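Local coordinates for surface presentation of antigens protein SpaS (Salmonella typhimurium, PDB 3C01) that belongs to the type III secretion exporter family and takes part in the secretory pathway that Salmonella needs to enter mammalian cells, at residues Ile8-Pro18 / Ile68-Val76. Numbering follows the deposited sequence.
Sequences IYFKPELMPIP and IDEVLRLLV
In this C-terminal piece of the cytoplasmic domain of SpaS, a type III secretion exporter, the hairpin formed by the antiparallel strands 4-9 and 19-25 packs its connection against helix 65-84, and I8, F10, I17 and P18 meet I68, V71, L72 and L75 on that helix. The helix presents a ridge spaced i, i+3, i+4 and i+7, so that these four residues come round to one side. P18 sits at the middle of it and meets all four. Its CD lies 3.5 Å from CD1 of I68 and its CG 3.8 Å from CD1 of L72, both side chains crossing the pyrrolidine at about a right angle; the same CG is 4.0 Å from CD2 of L75 and also touches CG1 of V71. A rigid ring lacking an N-H suits this place against an apolar helix face. The CB of I68 points across the contact rather than into it, but CG1 stands anti to the backbone N (chi1 -172°), with chi2 at 58° turning CD1 onto the proline. At the margin, CG2 of I17 is 4.3 Å from CD1 of I68. F10 supplies the flat surface: CD2 of L75 lies over one face of the ring, and CG of L75 comes 3.9 Å from CD2 of F10. P12 CG lies 3.6 Å above the opposite face, toward the rim, so the phenyl group is held between P12 and L75, while P16 O stands in plane at its edge. Nearer the sheet, CG2 of I8 reaches CD2 of L75 at 4.2 Å and CG1 of V71 at 4.3 Å; I8, beta-branched, suits a strand. I8 also pairs in an antiparallel ladder with another chain, probably the N-terminal piece of the cleaved cytoplasmic domain, and L75 packs on it too. V63 fills in beside P18, I68 and V71. Between the two segments the contact is apolar, without a hydrogen bond, so it rests on the fit of aliphatic and aromatic groups.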
loop_
_atom_site.group_PDB
_atom_site.type_symbol
_atom_site.label_atom_id
_atom_site.label_comp_id
_atom_site.label_asym_id
_atom_site.label_seq_id
_atom_site.Cartn_x
_atom_site.Cartn_y
_atom_site.Cartn_z
ATOM N N ILE B 8 -2.310 0.157 -0.369
ATOM C CA ILE B 8 -3.208 -0.092 -1.479
ATOM C C ILE B 8 -4.104 -1.273 -1.174
ATOM O O ILE B 8 -3.614 -2.378 -0.907
ATOM C CB ILE B 8 -2.431 -0.427 -2.780
ATOM C CG1 ILE B 8 -1.454 0.712 -3.171
ATOM C CG2 ILE B 8 -3.421 -0.811 -3.932
ATOM C CD1 ILE B 8 -2.110 2.058 -3.474
ATOM N N TYR B 9 -5.414 -1.030 -1.216
ATOM C CA TYR B 9 -6.416 -2.082 -1.094
ATOM C C TYR B 9 -6.860 -2.389 -2.510
ATOM O O TYR B 9 -7.177 -1.470 -3.282
ATOM C CB TYR B 9 -7.582 -1.586 -0.239
ATOM C CG TYR B 9 -8.873 -2.387 -0.277
ATOM C CD1 TYR B 9 -9.747 -2.303 -1.366
ATOM C CD2 TYR B 9 -9.263 -3.171 0.804
ATOM C CE1 TYR B 9 -10.950 -3.007 -1.388
ATOM C CE2 TYR B 9 -10.462 -3.887 0.792
ATOM C CZ TYR B 9 -11.301 -3.796 -0.308
ATOM O OH TYR B 9 -12.477 -4.491 -0.345
ATOM N N PHE B 10 -6.880 -3.672 -2.860
ATOM C CA PHE B 10 -7.394 -4.102 -4.163
ATOM C C PHE B 10 -8.079 -5.461 -4.037
ATOM O O PHE B 10 -7.419 -6.468 -3.801
ATOM C CB PHE B 10 -6.236 -4.184 -5.147
ATOM C CG PHE B 10 -6.648 -4.444 -6.570
ATOM C CD1 PHE B 10 -7.612 -3.674 -7.181
ATOM C CD2 PHE B 10 -6.015 -5.449 -7.318
ATOM C CE1 PHE B 10 -7.981 -3.907 -8.523
ATOM C CE2 PHE B 10 -6.375 -5.691 -8.643
ATOM C CZ PHE B 10 -7.359 -4.905 -9.254
ATOM N N LYS B 11 -9.401 -5.482 -4.167
ATOM C CA LYS B 11 -10.156 -6.740 -4.231
ATOM C C LYS B 11 -11.151 -6.624 -5.357
ATOM O O LYS B 11 -12.248 -6.113 -5.150
ATOM C CB LYS B 11 -10.868 -7.041 -2.910
ATOM C CG LYS B 11 -9.958 -6.893 -1.702
ATOM C CD LYS B 11 -10.486 -7.507 -0.419
ATOM C CE LYS B 11 -9.335 -7.730 0.557
ATOM N NZ LYS B 11 -9.673 -7.413 1.980
ATOM N N PRO B 12 -10.777 -7.102 -6.560
ATOM C CA PRO B 12 -11.675 -6.999 -7.727
ATOM C C PRO B 12 -12.998 -7.760 -7.610
ATOM O O PRO B 12 -13.920 -7.437 -8.338
ATOM C CB PRO B 12 -10.842 -7.564 -8.897
ATOM C CG PRO B 12 -9.505 -7.778 -8.402
ATOM C CD PRO B 12 -9.510 -7.765 -6.900
ATOM N N GLU B 13 -13.083 -8.744 -6.713
ATOM C CA GLU B 13 -14.346 -9.470 -6.451
ATOM C C GLU B 13 -15.384 -8.487 -5.916
ATOM O O GLU B 13 -16.560 -8.623 -6.149
ATOM C CB GLU B 13 -14.174 -10.578 -5.394
ATOM C CG GLU B 13 -12.775 -11.171 -5.221
ATOM C CD GLU B 13 -11.830 -10.342 -4.311
ATOM O OE1 GLU B 13 -12.095 -10.226 -3.087
ATOM O OE2 GLU B 13 -10.802 -9.826 -4.820
ATOM N N LEU B 14 -14.908 -7.514 -5.151
ATOM C CA LEU B 14 -15.747 -6.517 -4.514
ATOM C C LEU B 14 -15.827 -5.225 -5.318
ATOM O O LEU B 14 -16.867 -4.613 -5.394
ATOM C CB LEU B 14 -15.166 -6.219 -3.133
ATOM C CG LEU B 14 -15.642 -7.041 -1.924
ATOM C CD1 LEU B 14 -16.582 -8.220 -2.294
ATOM C CD2 LEU B 14 -14.440 -7.513 -1.066
ATOM N N MET B 15 -14.723 -4.805 -5.916
ATOM C CA MET B 15 -14.631 -3.466 -6.486
ATOM C C MET B 15 -13.525 -3.383 -7.526
ATOM O O MET B 15 -12.439 -3.851 -7.297
ATOM C CB MET B 15 -14.287 -2.512 -5.364
ATOM C CG MET B 15 -14.120 -1.053 -5.753
ATOM S SD MET B 15 -13.855 -0.238 -4.171
ATOM C CE MET B 15 -12.205 -0.778 -3.667
ATOM N N PRO B 16 -13.799 -2.765 -8.672
ATOM C CA PRO B 16 -12.821 -2.844 -9.774
ATOM C C PRO B 16 -11.558 -1.986 -9.617
ATOM O O PRO B 16 -10.513 -2.348 -10.157
ATOM C CB PRO B 16 -13.641 -2.409 -11.006
ATOM C CG PRO B 16 -14.750 -1.560 -10.442
ATOM C CD PRO B 16 -15.015 -2.015 -9.029
ATOM N N ILE B 17 -11.644 -0.876 -8.892
ATOM C CA ILE B 17 -10.521 0.061 -8.784
ATOM C C ILE B 17 -9.838 -0.033 -7.403
ATOM O O ILE B 17 -10.487 -0.269 -6.377
ATOM C CB ILE B 17 -11.018 1.491 -9.036
ATOM C CG1 ILE B 17 -11.725 1.572 -10.405
ATOM C CG2 ILE B 17 -9.872 2.478 -8.936
ATOM C CD1 ILE B 17 -12.699 2.764 -10.564
ATOM N N PRO B 18 -8.514 0.087 -7.358
ATOM C CA PRO B 18 -7.853 0.039 -6.035
ATOM C C PRO B 18 -8.074 1.277 -5.188
ATOM O O PRO B 18 -8.500 2.271 -5.693
ATOM C CB PRO B 18 -6.387 -0.123 -6.358
ATOM C CG PRO B 18 -6.288 -0.163 -7.896
ATOM C CD PRO B 18 -7.571 0.158 -8.483
ATOM N N ILE B 68 -3.256 5.379 -11.917
ATOM C CA ILE B 68 -3.855 4.055 -11.946
ATOM C C ILE B 68 -2.983 3.041 -12.684
ATOM O O ILE B 68 -2.819 1.914 -12.202
ATOM C CB ILE B 68 -5.314 4.080 -12.555
ATOM C CG1 ILE B 68 -6.009 2.722 -12.403
ATOM C CG2 ILE B 68 -5.317 4.443 -14.014
ATOM C CD1 ILE B 68 -6.144 2.221 -10.980
ATOM N N ASP B 69 -2.430 3.418 -13.840
ATOM C CA ASP B 69 -1.681 2.448 -14.640
ATOM C C ASP B 69 -0.411 1.989 -13.942
ATOM O O ASP B 69 -0.039 0.807 -14.008
ATOM C CB ASP B 69 -1.355 2.990 -16.043
ATOM C CG ASP B 69 -2.618 3.279 -16.870
ATOM O OD1 ASP B 69 -3.632 2.549 -16.711
ATOM O OD2 ASP B 69 -2.607 4.242 -17.682
ATOM N N GLU B 70 0.255 2.920 -13.271
ATOM C CA GLU B 70 1.451 2.573 -12.511
ATOM C C GLU B 70 1.113 1.647 -11.335
ATOM O O GLU B 70 1.771 0.651 -11.137
ATOM C CB GLU B 70 2.099 3.831 -12.011
ATOM C CG GLU B 70 3.479 3.650 -11.509
ATOM C CD GLU B 70 4.219 4.977 -11.370
ATOM O OE1 GLU B 70 5.450 4.925 -11.123
ATOM O OE2 GLU B 70 3.573 6.067 -11.511
ATOM N N VAL B 71 0.064 1.973 -10.582
ATOM C CA VAL B 71 -0.376 1.123 -9.477
ATOM C C VAL B 71 -0.762 -0.285 -9.965
ATOM O O VAL B 71 -0.336 -1.301 -9.386
ATOM C CB VAL B 71 -1.580 1.741 -8.712
ATOM C CG1 VAL B 71 -2.081 0.791 -7.679
ATOM C CG2 VAL B 71 -1.200 3.075 -8.009
ATOM N N LEU B 72 -1.557 -0.341 -11.037
ATOM C CA LEU B 72 -1.926 -1.614 -11.663
ATOM C C LEU B 72 -0.694 -2.432 -12.084
ATOM O O LEU B 72 -0.624 -3.639 -11.808
ATOM C CB LEU B 72 -2.875 -1.389 -12.839
ATOM C CG LEU B 72 -4.363 -1.722 -12.576
ATOM C CD1 LEU B 72 -4.799 -1.494 -11.114
ATOM C CD2 LEU B 72 -5.327 -1.048 -13.584
ATOM N N ARG B 73 0.298 -1.798 -12.699
ATOM C CA ARG B 73 1.540 -2.517 -13.004
ATOM C C ARG B 73 2.179 -3.122 -11.728
ATOM O O ARG B 73 2.600 -4.277 -11.734
ATOM C CB ARG B 73 2.532 -1.638 -13.773
ATOM C CG ARG B 73 2.381 -1.711 -15.312
ATOM C CD ARG B 73 3.398 -0.815 -16.060
ATOM N NE ARG B 73 2.878 0.542 -16.363
ATOM C CZ ARG B 73 3.318 1.694 -15.833
ATOM N NH1 ARG B 73 4.311 1.719 -14.949
ATOM N NH2 ARG B 73 2.761 2.847 -16.185
ATOM N N LEU B 74 2.201 -2.379 -10.624
ATOM C CA LEU B 74 2.763 -2.899 -9.359
ATOM C C LEU B 74 1.975 -4.129 -8.884
ATOM O O LEU B 74 2.557 -5.122 -8.420
ATOM C CB LEU B 74 2.702 -1.848 -8.250
ATOM C CG LEU B 74 4.003 -1.620 -7.483
ATOM C CD1 LEU B 74 3.771 -0.777 -6.192
ATOM C CD2 LEU B 74 4.728 -2.932 -7.175
ATOM N N LEU B 75 0.647 -4.046 -9.011
ATOM C CA LEU B 75 -0.250 -5.109 -8.544
ATOM C C LEU B 75 -0.091 -6.391 -9.383
ATOM O O LEU B 75 -0.039 -7.494 -8.835
ATOM C CB LEU B 75 -1.701 -4.623 -8.601
ATOM C CG LEU B 75 -2.430 -3.988 -7.392
ATOM C CD1 LEU B 75 -1.571 -3.925 -6.189
ATOM C CD2 LEU B 75 -3.137 -2.604 -7.734
ATOM N N VAL B 76 -0.007 -6.242 -10.704
ATOM C CA VAL B 76 0.220 -7.391 -11.570
ATOM C C VAL B 76 1.589 -7.970 -11.248
ATOM O O VAL B 76 1.762 -9.185 -11.128
ATOM C CB VAL B 76 0.105 -7.036 -13.099
ATOM C CG1 VAL B 76 0.723 -8.124 -13.978
ATOM C CG2 VAL B 76 -1.348 -6.797 -13.470
#